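Local coordinates for EDTA monooxygenase (EDTA-degrading bacterium BNC1, PDB 5DQP), which probably uses reduced FMN and molecular oxygen to oxidise EDTA, as a flavin-dependent monooxygenase of the NtaA/SnaA/DszA family, at residues A223-L234 and Q254-P265; F267-V278 and R356-V365. All coordinates share one frame; numbering follows the deposited sequence.

Interaction 1: residues A223-L234 and Q254-P265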
loop_
_atom_site.group_PDB
_atom_site.type_symbol
_atom_site.label_atom_id
_atom_site.label_comp_id
_atom_site.label_asym_id
_atom_site.label_seq_id
_atom_site.Cartn_x
_atom_site.Cartn_y
_atom_site.Cartn_z
ATOM N N ALA A 223 -23.608 -0.741 -6.015
ATOM C CA ALA A 223 -23.644 -1.536 -4.794
ATOM C C ALA A 223 -24.394 -2.842 -5.001
ATOM O O ALA A 223 -23.984 -3.886 -4.480
ATOM C CB ALA A 223 -24.272 -0.732 -3.661
ATOM N N SER A 224 -25.498 -2.808 -5.763
ATOM C CA SER A 224 -26.289 -4.024 -5.943
ATOM C C SER A 224 -25.505 -5.076 -6.719
ATOM O O SER A 224 -25.746 -6.276 -6.544
ATOM C CB SER A 224 -27.618 -3.704 -6.646
ATOM O OG SER A 224 -27.421 -3.402 -8.030
ATOM N N ARG A 225 -24.542 -4.645 -7.552
ATOM C CA ARG A 225 -23.733 -5.533 -8.392
ATOM C C ARG A 225 -22.460 -6.003 -7.699
ATOM O O ARG A 225 -22.072 -7.166 -7.842
ATOM C CB ARG A 225 -23.369 -4.834 -9.715
ATOM C CG ARG A 225 -24.595 -4.447 -10.566
ATOM C CD ARG A 225 -24.239 -3.770 -11.902
ATOM N NE ARG A 225 -23.171 -4.484 -12.595
ATOM C CZ ARG A 225 -23.332 -5.621 -13.270
ATOM N NH1 ARG A 225 -24.533 -6.182 -13.357
ATOM N NH2 ARG A 225 -22.294 -6.204 -13.857
ATOM N N PHE A 226 -21.802 -5.119 -6.950
ATOM C CA PHE A 226 -20.476 -5.383 -6.409
ATOM C C PHE A 226 -20.317 -5.142 -4.916
ATOM O O PHE A 226 -19.355 -5.652 -4.346
ATOM C CB PHE A 226 -19.437 -4.530 -7.141
ATOM C CG PHE A 226 -19.336 -4.849 -8.592
ATOM C CD1 PHE A 226 -18.739 -6.024 -9.002
ATOM C CD2 PHE A 226 -19.861 -3.988 -9.545
ATOM C CE1 PHE A 226 -18.654 -6.344 -10.354
ATOM C CE2 PHE A 226 -19.787 -4.302 -10.890
ATOM C CZ PHE A 226 -19.181 -5.472 -11.293
ATOM N N GLY A 227 -21.201 -4.389 -4.268
ATOM C CA GLY A 227 -20.991 -4.039 -2.872
ATOM C C GLY A 227 -21.442 -5.162 -1.956
ATOM O O GLY A 227 -22.542 -5.699 -2.104
ATOM N N GLU A 228 -20.576 -5.547 -1.030
ATOM C CA GLU A 228 -20.950 -6.522 -0.016
ATOM C C GLU A 228 -21.188 -5.858 1.315
ATOM O O GLU A 228 -21.976 -6.358 2.123
ATOM C CB GLU A 228 -19.853 -7.576 0.123
ATOM C CG GLU A 228 -19.426 -8.046 -1.242
ATOM C CD GLU A 228 -18.342 -9.095 -1.210
ATOM O OE1 GLU A 228 -17.172 -8.763 -1.525
ATOM O OE2 GLU A 228 -18.671 -10.250 -0.879
ATOM N N ILE A 229 -20.505 -4.742 1.548
ATOM C CA ILE A 229 -20.805 -3.845 2.647
ATOM C C ILE A 229 -21.142 -2.485 2.065
ATOM O O ILE A 229 -20.448 -1.983 1.170
ATOM C CB ILE A 229 -19.647 -3.713 3.646
ATOM C CG1 ILE A 229 -19.086 -5.081 4.031
ATOM C CG2 ILE A 229 -20.124 -2.936 4.864
ATOM C CD1 ILE A 229 -17.867 -4.978 4.955
ATOM N N ILE A 230 -22.208 -1.894 2.580
ATOM C CA ILE A 230 -22.641 -0.564 2.198
ATOM C C ILE A 230 -22.651 0.292 3.457
ATOM O O ILE A 230 -23.281 -0.076 4.460
ATOM C CB ILE A 230 -24.033 -0.604 1.543
ATOM C CG1 ILE A 230 -24.087 -1.703 0.460
ATOM C CG2 ILE A 230 -24.438 0.797 1.068
ATOM C CD1 ILE A 230 -25.478 -1.954 -0.102
ATOM N N TYR A 231 -21.939 1.417 3.407
ATOM C CA TYR A 231 -22.016 2.437 4.446
ATOM C C TYR A 231 -23.212 3.334 4.194
ATOM O O TYR A 231 -23.507 3.682 3.052
ATOM C CB TYR A 231 -20.763 3.298 4.469
ATOM C CG TYR A 231 -19.517 2.560 4.835
ATOM C CD1 TYR A 231 -19.571 1.253 5.323
ATOM C CD2 TYR A 231 -18.279 3.171 4.711
ATOM C CE1 TYR A 231 -18.417 0.583 5.676
ATOM C CE2 TYR A 231 -17.119 2.516 5.074
ATOM C CZ TYR A 231 -17.187 1.227 5.554
ATOM O OH TYR A 231 -16.022 0.574 5.893
ATOM N N ALA A 232 -23.898 3.714 5.272
ATOM C CA ALA A 232 -25.115 4.498 5.167
ATOM C C ALA A 232 -25.076 5.674 6.129
ATOM O O ALA A 232 -24.322 5.701 7.110
ATOM C CB ALA A 232 -26.376 3.651 5.438
ATOM N N PHE A 233 -25.912 6.650 5.818
ATOM C CA PHE A 233 -26.116 7.813 6.659
ATOM C C PHE A 233 -26.977 7.413 7.853
ATOM O O PHE A 233 -27.903 6.604 7.735
ATOM C CB PHE A 233 -26.784 8.918 5.838
ATOM C CG PHE A 233 -27.069 10.166 6.603
ATOM C CD1 PHE A 233 -26.029 10.971 7.055
ATOM C CD2 PHE A 233 -28.382 10.565 6.838
ATOM C CE1 PHE A 233 -26.299 12.131 7.752
ATOM C CE2 PHE A 233 -28.655 11.723 7.530
ATOM C CZ PHE A 233 -27.612 12.505 7.994
ATOM N N LEU A 234 -26.643 7.945 9.022
ATOM C CA LEU A 234 -27.446 7.675 10.209
ATOM C C LEU A 234 -28.533 8.747 10.291
ATOM O O LEU A 234 -28.446 9.719 11.041
ATOM C CB LEU A 234 -26.574 7.619 11.451
ATOM C CG LEU A 234 -27.359 7.238 12.716
ATOM C CD1 LEU A 234 -27.419 5.748 12.853
ATOM C CD2 LEU A 234 -26.766 7.883 13.979
ATOM N N GLN A 254 -30.348 -8.717 -8.734
ATOM C CA GLN A 254 -29.217 -8.968 -9.627
ATOM C C GLN A 254 -28.819 -10.436 -9.663
ATOM O O GLN A 254 -27.861 -10.789 -10.367
ATOM C CB GLN A 254 -28.002 -8.132 -9.209
ATOM C CG GLN A 254 -28.205 -6.639 -9.250
ATOM C CD GLN A 254 -28.111 -6.085 -10.651
ATOM O OE1 GLN A 254 -27.215 -6.436 -11.419
ATOM N NE2 GLN A 254 -29.042 -5.218 -10.994
ATOM N N GLY A 255 -29.527 -11.286 -8.930
ATOM C CA GLY A 255 -29.225 -12.703 -8.857
ATOM C C GLY A 255 -28.180 -13.104 -7.837
ATOM O O GLY A 255 -27.731 -14.257 -7.864
ATOM N N ARG A 256 -27.776 -12.199 -6.934
ATOM C CA ARG A 256 -26.741 -12.526 -5.957
ATOM C C ARG A 256 -27.304 -13.405 -4.847
ATOM O O ARG A 256 -28.513 -13.420 -4.607
ATOM C CB ARG A 256 -26.135 -11.249 -5.382
ATOM C CG ARG A 256 -25.388 -10.487 -6.459
ATOM C CD ARG A 256 -24.925 -9.154 -5.991
ATOM N NE ARG A 256 -23.925 -9.261 -4.933
ATOM C CZ ARG A 256 -23.571 -8.231 -4.173
ATOM N NH1 ARG A 256 -24.145 -7.047 -4.373
ATOM N NH2 ARG A 256 -22.659 -8.377 -3.223
ATOM N N PRO A 257 -26.450 -14.191 -4.189
ATOM C CA PRO A 257 -26.945 -15.098 -3.146
ATOM C C PRO A 257 -27.461 -14.324 -1.955
ATOM O O PRO A 257 -26.999 -13.219 -1.662
ATOM C CB PRO A 257 -25.711 -15.920 -2.760
ATOM C CG PRO A 257 -24.530 -15.094 -3.202
ATOM C CD PRO A 257 -24.996 -14.295 -4.394
ATOM N N GLU A 258 -28.424 -14.917 -1.257
ATOM C CA GLU A 258 -28.886 -14.328 -0.011
ATOM C C GLU A 258 -27.711 -14.160 0.951
ATOM O O GLU A 258 -26.723 -14.899 0.895
ATOM C CB GLU A 258 -29.965 -15.202 0.631
ATOM C CG GLU A 258 -31.134 -15.574 -0.285
ATOM C CD GLU A 258 -31.926 -14.364 -0.769
ATOM O OE1 GLU A 258 -31.964 -14.127 -2.003
ATOM O OE2 GLU A 258 -32.510 -13.658 0.086
ATOM N N GLY A 259 -27.833 -13.187 1.854
ATOM C CA GLY A 259 -26.731 -12.868 2.746
ATOM C C GLY A 259 -25.533 -12.257 2.045
ATOM O O GLY A 259 -24.406 -12.386 2.518
ATOM N N SER A 260 -25.747 -11.609 0.913
ATOM C CA SER A 260 -24.663 -11.031 0.139
ATOM C C SER A 260 -24.269 -9.627 0.597
ATOM O O SER A 260 -23.214 -9.141 0.187
ATOM C CB SER A 260 -25.079 -10.967 -1.329
ATOM O OG SER A 260 -26.130 -10.004 -1.454
ATOM N N THR A 261 -25.085 -8.970 1.431
ATOM C CA THR A 261 -25.039 -7.528 1.643
ATOM C C THR A 261 -25.278 -7.185 3.113
ATOM O O THR A 261 -26.284 -7.588 3.705
ATOM C CB THR A 261 -26.101 -6.824 0.776
ATOM O OG1 THR A 261 -25.833 -7.068 -0.615
ATOM C CG2 THR A 261 -26.127 -5.314 1.051
ATOM N N LEU A 262 -24.353 -6.431 3.686
ATOM C CA LEU A 262 -24.494 -5.833 5.003
ATOM C C LEU A 262 -24.543 -4.319 4.838
ATOM O O LEU A 262 -23.798 -3.760 4.026
ATOM C CB LEU A 262 -23.326 -6.241 5.909
ATOM C CG LEU A 262 -23.104 -7.749 6.120
ATOM C CD1 LEU A 262 -21.787 -7.956 6.840
ATOM C CD2 LEU A 262 -24.231 -8.338 6.946
ATOM N N VAL A 263 -25.446 -3.667 5.583
ATOM C CA VAL A 263 -25.560 -2.211 5.635
ATOM C C VAL A 263 -25.094 -1.720 7.006
ATOM O O VAL A 263 -25.596 -2.174 8.048
ATOM C CB VAL A 263 -27.004 -1.743 5.353
ATOM C CG1 VAL A 263 -27.118 -0.222 5.470
ATOM C CG2 VAL A 263 -27.469 -2.215 3.988
ATOM N N LEU A 264 -24.164 -0.770 7.007
ATOM C CA LEU A 264 -23.596 -0.213 8.238
ATOM C C LEU A 264 -23.719 1.307 8.208
ATOM O O LEU A 264 -22.917 1.974 7.533
ATOM C CB LEU A 264 -22.135 -0.607 8.419
ATOM C CG LEU A 264 -21.699 -2.027 8.090
ATOM C CD1 LEU A 264 -20.268 -2.233 8.552
ATOM C CD2 LEU A 264 -22.620 -3.050 8.727
ATOM N N PRO A 265 -24.705 1.881 8.911
ATOM C CA PRO A 265 -24.737 3.337 9.091
ATOM C C PRO A 265 -23.525 3.809 9.878
ATOM O O PRO A 265 -23.028 3.117 10.765
ATOM C CB PRO A 265 -26.040 3.571 9.874
ATOM C CG PRO A 265 -26.870 2.347 9.647
ATOM C CD PRO A 265 -25.824 1.235 9.622
HETATM O O HOH W 1 -25.444 -4.950 -2.222
HETATM O O HOH W 2 -21.574 -10.781 -1.276
#
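R256 reaches across to the end of the helix that carries A223-F226 and spends its guanidinium on backbone carbonyls there. NH1 and NH2 both grip G227 O, end-on and in the guanidinium plane, the NH2 bond being 2.9 Å long. NH1 also donates to S224 O at 2.8 Å, nearly straight (161°) but coming in from above that carbonyl's plane. A bend at chi3 (65°) turns the group to meet these oxygens, with R225 O over one face and S260 OG over the other. Were R256 cut back to an alanine, the carbonyls of S224 and G227 would probably lose their charged donor and a gap would be likely to open between the helix end and S260. Water 2 links R256 NH2, S260 O and E228 OE2; the same carboxylate oxygen also pairs with R419.

Beyond this, two parallel strands zip together through L262 N to E228 O, I230 N to L262 O, L264 N to I230 O and A232 N to L264 O. Apolar packing flanks the ladder: I229 CG2 lies 3.7 Å from L264 CG on one face, while on the other I230 CD1 meets T261 CG2 at 3.6 Å and A232 CB rests against V263 CG1.

This is the beta-alpha-beta unit of strands 229-233 and 262-271 in the TIM-barrel-like fold. Helix 237-253 makes the crossover and covers S224, T261 and V263, while strand 210-213 adjoins 229-233 on its other edge.

Interaction 2: residues F267-V278 and R356-V365; sequences FVPLIGSTEAEV and RLIAGTPDQV
F267 lays its CD2 3.4 Å from I358 CG1, the two side chains crossing at about a right angle, and turns its ring edge to V365 CG1. V268 O then takes the nearly straight bond from I358 N (174°), while water 3 joins V268 N to R356 O. L270 N donates a hydrogen bond to I358 O, and L270 O accepts one from G360 N; the L270 side chain, CG trans to the backbone N (chi1 -164°), puts CD2 3.8 Å from L357 CD2, with its CB against A359 CB. I271 packs on the other face, CG2 against P362 CD and CG1 3.9 Å from V365 CG2. G272 N closes the parallel ladder on G360 O at 3.2 Å. E275 bends at chi2 to bring OE2 up to T361 CG2, the two side chains meeting at a slant, and V278 CG2 sits 3.3 Å from G360 O. T361 and Q364 form a capping box, with T361 N bonded to Q364 OE1 at 2.7 Å.

Each strand is followed by a helix, 269-271 after the short loop G272-T274 and 358-360 after the N-cap T361 alone. Helix 275-287 packs on L270, L357 and A359, helix 390-405 on I271 and P362, and strand 380-383 bonds to F267.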
loop_
_atom_site.group_PDB
_atom_site.type_symbol
_atom_site.label_atom_id
_atom_site.label_comp_id
_atom_site.label_asym_id
_atom_site.label_seq_id
_atom_site.Cartn_x
_atom_site.Cartn_y
_atom_site.Cartn_z
ATOM N N PHE A 267 -21.556 6.828 12.130
ATOM C CA PHE A 267 -21.883 7.937 13.016
ATOM C C PHE A 267 -20.709 8.238 13.939
ATOM O O PHE A 267 -19.795 7.419 14.116
ATOM C CB PHE A 267 -23.150 7.639 13.828
ATOM C CG PHE A 267 -22.930 6.668 14.946
ATOM C CD1 PHE A 267 -22.775 5.334 14.686
ATOM C CD2 PHE A 267 -22.856 7.099 16.256
ATOM C CE1 PHE A 267 -22.552 4.442 15.709
ATOM C CE2 PHE A 267 -22.646 6.195 17.281
ATOM C CZ PHE A 267 -22.492 4.875 17.006
ATOM N N VAL A 268 -20.761 9.429 14.531
ATOM C CA VAL A 268 -19.736 9.925 15.443
ATOM C C VAL A 268 -20.270 9.794 16.867
ATOM O O VAL A 268 -21.234 10.485 17.214
ATOM C CB VAL A 268 -19.383 11.383 15.138
ATOM C CG1 VAL A 268 -18.276 11.874 16.094
ATOM C CG2 VAL A 268 -18.998 11.554 13.658
ATOM N N PRO A 269 -19.698 8.952 17.705
ATOM C CA PRO A 269 -20.148 8.921 19.103
ATOM C C PRO A 269 -19.436 9.962 19.963
ATOM O O PRO A 269 -18.211 10.090 19.898
ATOM C CB PRO A 269 -19.787 7.498 19.545
ATOM C CG PRO A 269 -18.573 7.186 18.748
ATOM C CD PRO A 269 -18.705 7.898 17.425
ATOM N N LEU A 270 -20.184 10.685 20.793
ATOM C CA LEU A 270 -19.626 11.581 21.805
ATOM C C LEU A 270 -20.024 10.997 23.155
ATOM O O LEU A 270 -21.103 11.279 23.691
ATOM C CB LEU A 270 -20.141 13.005 21.638
ATOM C CG LEU A 270 -19.330 14.056 22.388
ATOM C CD1 LEU A 270 -17.868 13.994 21.933
ATOM C CD2 LEU A 270 -19.918 15.445 22.110
ATOM N N ILE A 271 -19.168 10.146 23.691
ATOM C CA ILE A 271 -19.531 9.308 24.816
ATOM C C ILE A 271 -18.876 9.852 26.067
ATOM O O ILE A 271 -17.658 10.021 26.107
ATOM C CB ILE A 271 -19.133 7.845 24.599
ATOM C CG1 ILE A 271 -19.884 7.294 23.399
ATOM C CG2 ILE A 271 -19.434 7.052 25.877
ATOM C CD1 ILE A 271 -19.477 5.922 23.036
ATOM N N GLY A 272 -19.699 10.136 27.074
ATOM C CA GLY A 272 -19.221 10.430 28.410
ATOM C C GLY A 272 -19.828 9.427 29.368
ATOM O O GLY A 272 -20.908 8.884 29.121
ATOM N N SER A 273 -19.111 9.161 30.455
ATOM C CA SER A 273 -19.547 8.106 31.355
ATOM C C SER A 273 -20.783 8.508 32.146
ATOM O O SER A 273 -21.520 7.618 32.595
ATOM C CB SER A 273 -18.397 7.706 32.281
ATOM O OG SER A 273 -17.717 8.860 32.725
ATOM N N THR A 274 -21.040 9.815 32.284
ATOM C CA THR A 274 -22.240 10.365 32.909
ATOM C C THR A 274 -22.765 11.539 32.093
ATOM O O THR A 274 -22.151 11.980 31.125
ATOM C CB THR A 274 -21.982 10.836 34.339
ATOM O OG1 THR A 274 -20.705 11.499 34.406
ATOM C CG2 THR A 274 -22.018 9.654 35.291
ATOM N N GLU A 275 -23.920 12.049 32.508
ATOM C CA GLU A 275 -24.463 13.257 31.893
ATOM C C GLU A 275 -23.558 14.447 32.136
ATOM O O GLU A 275 -23.318 15.250 31.226
ATOM C CB GLU A 275 -25.852 13.552 32.433
ATOM C CG GLU A 275 -26.815 12.428 32.230
ATOM C CD GLU A 275 -26.426 11.228 33.045
ATOM O OE1 GLU A 275 -26.230 11.360 34.278
ATOM O OE2 GLU A 275 -26.262 10.155 32.435
ATOM N N ALA A 276 -23.069 14.598 33.365
ATOM C CA ALA A 276 -22.094 15.643 33.620
ATOM C C ALA A 276 -21.032 15.627 32.543
ATOM O O ALA A 276 -20.800 16.634 31.864
ATOM C CB ALA A 276 -21.467 15.463 35.003
ATOM N N GLU A 277 -20.400 14.467 32.336
ATOM C CA GLU A 277 -19.338 14.406 31.341
ATOM C C GLU A 277 -19.891 14.578 29.935
ATOM O O GLU A 277 -19.249 15.202 29.089
ATOM C CB GLU A 277 -18.555 13.102 31.479
ATOM C CG GLU A 277 -17.637 13.112 32.694
ATOM C CD GLU A 277 -16.786 14.377 32.762
ATOM O OE1 GLU A 277 -16.060 14.659 31.780
ATOM O OE2 GLU A 277 -16.858 15.099 33.786
ATOM N N VAL A 278 -21.077 14.035 29.662
ATOM C CA VAL A 278 -21.676 14.254 28.352
ATOM C C VAL A 278 -21.942 15.741 28.151
ATOM O O VAL A 278 -21.557 16.329 27.133
ATOM C CB VAL A 278 -22.955 13.411 28.187
ATOM C CG1 VAL A 278 -23.759 13.894 26.982
ATOM C CG2 VAL A 278 -22.597 11.931 28.009
ATOM N N ARG A 356 -25.328 16.027 13.820
ATOM C CA ARG A 356 -23.871 16.025 13.793
ATOM C C ARG A 356 -23.267 14.785 14.463
ATOM O O ARG A 356 -22.370 14.151 13.897
ATOM C CB ARG A 356 -23.355 17.300 14.461
ATOM C CG ARG A 356 -23.994 18.593 13.929
ATOM C CD ARG A 356 -23.621 19.798 14.805
ATOM N NE ARG A 356 -22.283 20.304 14.507
ATOM C CZ ARG A 356 -22.031 21.324 13.689
ATOM N NH1 ARG A 356 -23.023 21.977 13.089
ATOM N NH2 ARG A 356 -20.780 21.696 13.475
ATOM N N LEU A 357 -23.746 14.414 15.653
ATOM C CA LEU A 357 -23.152 13.296 16.377
ATOM C C LEU A 357 -24.178 12.661 17.316
ATOM O O LEU A 357 -25.303 13.131 17.458
ATOM C CB LEU A 357 -21.897 13.755 17.127
ATOM C CG LEU A 357 -22.011 15.028 17.965
ATOM C CD1 LEU A 357 -22.890 14.769 19.157
ATOM C CD2 LEU A 357 -20.636 15.549 18.427
ATOM N N ILE A 358 -23.785 11.558 17.937
ATOM C CA ILE A 358 -24.621 10.838 18.881
ATOM C C ILE A 358 -23.968 11.002 20.253
ATOM O O ILE A 358 -23.000 10.312 20.587
ATOM C CB ILE A 358 -24.782 9.358 18.505
ATOM C CG1 ILE A 358 -25.421 9.178 17.112
ATOM C CG2 ILE A 358 -25.626 8.658 19.560
ATOM C CD1 ILE A 358 -26.891 9.607 17.045
ATOM N N ALA A 359 -24.467 11.932 21.050
ATOM C CA ALA A 359 -23.932 12.152 22.383
ATOM C C ALA A 359 -24.750 11.362 23.396
ATOM O O ALA A 359 -25.975 11.296 23.292
ATOM C CB ALA A 359 -23.948 13.641 22.725
ATOM N N GLY A 360 -24.072 10.754 24.366
ATOM C CA GLY A 360 -24.779 9.995 25.386
ATOM C C GLY A 360 -23.819 9.222 26.262
ATOM O O GLY A 360 -22.605 9.232 26.046
ATOM N N THR A 361 -24.386 8.548 27.270
ATOM C CA THR A 361 -23.589 7.623 28.071
ATOM C C THR A 361 -23.402 6.302 27.322
ATOM O O THR A 361 -24.071 6.027 26.328
ATOM C CB THR A 361 -24.247 7.362 29.430
ATOM O OG1 THR A 361 -25.487 6.684 29.221
ATOM C CG2 THR A 361 -24.455 8.657 30.222
ATOM N N PRO A 362 -22.476 5.449 27.779
ATOM C CA PRO A 362 -22.293 4.150 27.107
ATOM C C PRO A 362 -23.590 3.363 26.952
ATOM O O PRO A 362 -23.850 2.789 25.882
ATOM C CB PRO A 362 -21.279 3.433 28.026
ATOM C CG PRO A 362 -20.479 4.537 28.631
ATOM C CD PRO A 362 -21.470 5.676 28.834
ATOM N N ASP A 363 -24.429 3.337 27.991
ATOM C CA ASP A 363 -25.688 2.599 27.903
ATOM C C ASP A 363 -26.627 3.200 26.864
ATOM O O ASP A 363 -27.327 2.463 26.165
ATOM C CB ASP A 363 -26.374 2.552 29.273
ATOM C CG ASP A 363 -25.796 1.467 30.177
ATOM O OD1 ASP A 363 -26.071 0.264 29.929
ATOM O OD2 ASP A 363 -25.060 1.814 31.131
ATOM N N GLN A 364 -26.662 4.538 26.757
ATOM C CA GLN A 364 -27.554 5.183 25.795
ATOM C C GLN A 364 -27.123 4.872 24.376
ATOM O O GLN A 364 -27.957 4.630 23.495
ATOM C CB GLN A 364 -27.589 6.705 26.023
ATOM C CG GLN A 364 -28.367 7.156 27.269
ATOM C CD GLN A 364 -28.111 8.621 27.634
ATOM O OE1 GLN A 364 -26.993 9.133 27.489
ATOM N NE2 GLN A 364 -29.150 9.306 28.086
ATOM N N VAL A 365 -25.818 4.850 24.131
ATOM C CA VAL A 365 -25.337 4.518 22.795
ATOM C C VAL A 365 -25.637 3.058 22.463
ATOM O O VAL A 365 -26.149 2.747 21.376
ATOM C CB VAL A 365 -23.841 4.843 22.680
ATOM C CG1 VAL A 365 -23.274 4.276 21.347
ATOM C CG2 VAL A 365 -23.646 6.357 22.788
HETATM O O HOH W 3 -22.733 11.264 13.614
#

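In the fold
Coming from the N terminus, the chain first meets interaction 1, where the loop after helix 237-253 comes back to the end of helix 217-226, and the first half of strand 262-271 pairs with strand 229-233: a short, local closure. Interaction 2 starts only after that one is complete and closes a much longer excursion, 77 residues rich in helix, before strand 358-360 returns to the far half of the same long strand. The two are therefore in series and neither encloses the other. Strand 262-271 is their common member, and their centres lie about 28 Å apart. They still meet physically: L234 CD2 packs 3.5 Å from I358 CD1 and also against F267, tying the end of one strand pair to the start of the next.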